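Local coordinates for protein Vng1086c (Halobacterium sp., PDB 2GF4), which is of unknown function but binds calcium and belongs to the uncharacterised protein family UPF0058, at the interface of chains A and B. Sequence-based numbering; all coordinates share one arbitrary frame. Chains: chain A/B, Protein Vng1086c.

The interface of chains A and B. Residues chain A 1-2, 5; chain B 22-24.
A:Glu5 meets B:Phe23 and B:Asp24 with its CG anti to the carbonyl carbon (chi1 -65°) and the chain extended beyond CG, which carries the carboxylate past the phenyl ring to the backbone of B:Asp24. The side chains of A:Glu5 and B:Phe23 run past each other in opposite directions. Methylene CB of A:Glu5 lies over one face of the B:Phe23 ring, 3.4 Å from its centroid, in a CH-pi contact shifted toward the rim. The selenium of A:Met1, a selenomethionine, touches ring atom CD2 of B:Phe23 at 3.6 Å.

Carboxylate oxygen OE1 of A:Glu5 accepts the backbone N-H groups of A:His2 and B:Asp24. The N of A:His2 bonds to A:Glu5 OE1 on the anti side at 2.7 Å. The N of B:Asp24 bonds to A:Glu5 OE1 on the syn side at 3.2 Å, from the opposite face of the carboxylate plane. This second bond is nearly straight, 167° at the hydrogen. Together they should restrain rotation of the carboxylate. OE2 adds a weak bond to the same B:Asp24 N.

The N-terminal amine of A:Met1 donates to the carbonyl O of B:Asp24 at 2.9 Å, from above the carbonyl plane. Water 1 links this amine to OD2 of B:Asp24. The imidazole of A:His2 and the B:Asp24 carboxylate lie nearly parallel, planes 15° apart. They meet by their faces, offset at the NE2 corner, with A:His2 NE2 3.3 Å from B:Asp24 OD2. The ring edge is not aimed at that oxygen.

The chain A start and its helix 3-21 thus meet the segment just after helix 3-21 of chain B. A two-fold related twin lies elsewhere in the same interface, within a deposited assembly of four copies. This interface may be that of a biological dimer.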
HETATM    1  N   MSE A   1      20.773  -2.352  -6.384  1.00 38.90           N
HETATM    2  CA  MSE A   1      20.139  -2.373  -7.733  1.00 38.25           C
HETATM    3  C   MSE A   1      20.761  -1.304  -8.629  1.00 36.59           C
HETATM    4  O   MSE A   1      20.719  -0.118  -8.315  1.00 34.96           O
HETATM    5  CB  MSE A   1      18.628  -2.151  -7.595  1.00 49.03           C
HETATM    6  CG  MSE A   1      17.876  -2.038  -8.910  1.00 51.99           C
HETATM    7 SE   MSE A   1      15.961  -2.226  -8.671  1.00 57.68          SE
HETATM    8  CE  MSE A   1      15.686  -0.806  -7.393  1.00 54.25           C
ATOM      9  N   HIS A   2      21.345  -1.731  -9.742  1.00 31.49           N
ATOM     10  CA  HIS A   2      21.984  -0.803 -10.675  1.00 31.37           C
ATOM     11  C   HIS A   2      20.978   0.078 -11.406  1.00 30.05           C
ATOM     12  O   HIS A   2      19.783  -0.217 -11.410  1.00 29.07           O
ATOM     13  CB  HIS A   2      22.814  -1.588 -11.686  1.00 56.66           C
ATOM     14  CG  HIS A   2      23.971  -2.308 -11.070  1.00 58.23           C
ATOM     15  ND1 HIS A   2      24.918  -1.666 -10.301  1.00 58.62           N
ATOM     16  CD2 HIS A   2      24.312  -3.619 -11.076  1.00 59.13           C
ATOM     17  CE1 HIS A   2      25.791  -2.552  -9.854  1.00 59.39           C
ATOM     18  NE2 HIS A   2      25.447  -3.744 -10.310  1.00 59.85           N
ATOM     19  N   GLU A   5      19.389  -1.759 -14.331  1.00 31.07           N
ATOM     20  CA  GLU A   5      18.395  -2.759 -13.909  1.00 30.42           C
ATOM     21  C   GLU A   5      17.101  -2.013 -13.569  1.00 28.60           C
ATOM     22  O   GLU A   5      16.022  -2.476 -13.917  1.00 29.61           O
ATOM     23  CB  GLU A   5      18.879  -3.522 -12.675  1.00 34.01           C
ATOM     24  CG  GLU A   5      20.120  -4.373 -12.951  1.00 34.88           C
ATOM     25  CD  GLU A   5      20.759  -4.939 -11.694  1.00 36.43           C
ATOM     26  OE1 GLU A   5      20.834  -4.263 -10.638  1.00 37.06           O
ATOM     27  OE2 GLU A   5      21.244  -6.084 -11.749  1.00 37.76           O
TER
ATOM     28  N   GLY B  22      16.665 -11.113  -9.907  1.00 36.23           N
ATOM     29  CA  GLY B  22      17.926 -11.227 -10.608  1.00 36.43           C
ATOM     30  C   GLY B  22      18.777  -9.966 -10.429  1.00 36.82           C
ATOM     31  O   GLY B  22      19.932  -9.967 -10.856  1.00 38.78           O
ATOM     32  N   PHE B  23      18.289  -8.912  -9.792  1.00 37.42           N
ATOM     33  CA  PHE B  23      19.133  -7.726  -9.688  1.00 38.27           C
ATOM     34  C   PHE B  23      20.225  -7.781  -8.633  1.00 40.71           C
ATOM     35  O   PHE B  23      20.313  -8.697  -7.814  1.00 40.26           O
ATOM     36  CB  PHE B  23      18.278  -6.481  -9.457  1.00 34.37           C
ATOM     37  CG  PHE B  23      17.388  -6.125 -10.612  1.00 31.82           C
ATOM     38  CD1 PHE B  23      17.700  -6.510 -11.910  1.00 32.02           C
ATOM     39  CD2 PHE B  23      16.254  -5.379 -10.408  1.00 31.02           C
ATOM     40  CE1 PHE B  23      16.864  -6.163 -12.957  1.00 31.75           C
ATOM     41  CE2 PHE B  23      15.435  -5.043 -11.450  1.00 30.83           C
ATOM     42  CZ  PHE B  23      15.740  -5.425 -12.720  1.00 30.19           C
ATOM     43  N   ASP B  24      21.085  -6.786  -8.699  1.00 45.60           N
ATOM     44  CA  ASP B  24      22.174  -6.662  -7.773  1.00 49.77           C
ATOM     45  C   ASP B  24      21.692  -6.220  -6.413  1.00 48.47           C
ATOM     46  O   ASP B  24      20.918  -5.266  -6.296  1.00 47.04           O
ATOM     47  CB  ASP B  24      23.117  -5.600  -8.248  1.00 55.60           C
ATOM     48  CG  ASP B  24      24.499  -5.829  -7.762  1.00 63.00           C
ATOM     49  OD1 ASP B  24      24.976  -6.960  -7.942  1.00 67.63           O
ATOM     50  OD2 ASP B  24      25.132  -4.919  -7.209  1.00 67.92           O
TER
HETATM   51  O   HOH W   1      23.441  -2.384  -6.664  1.00 61.63           O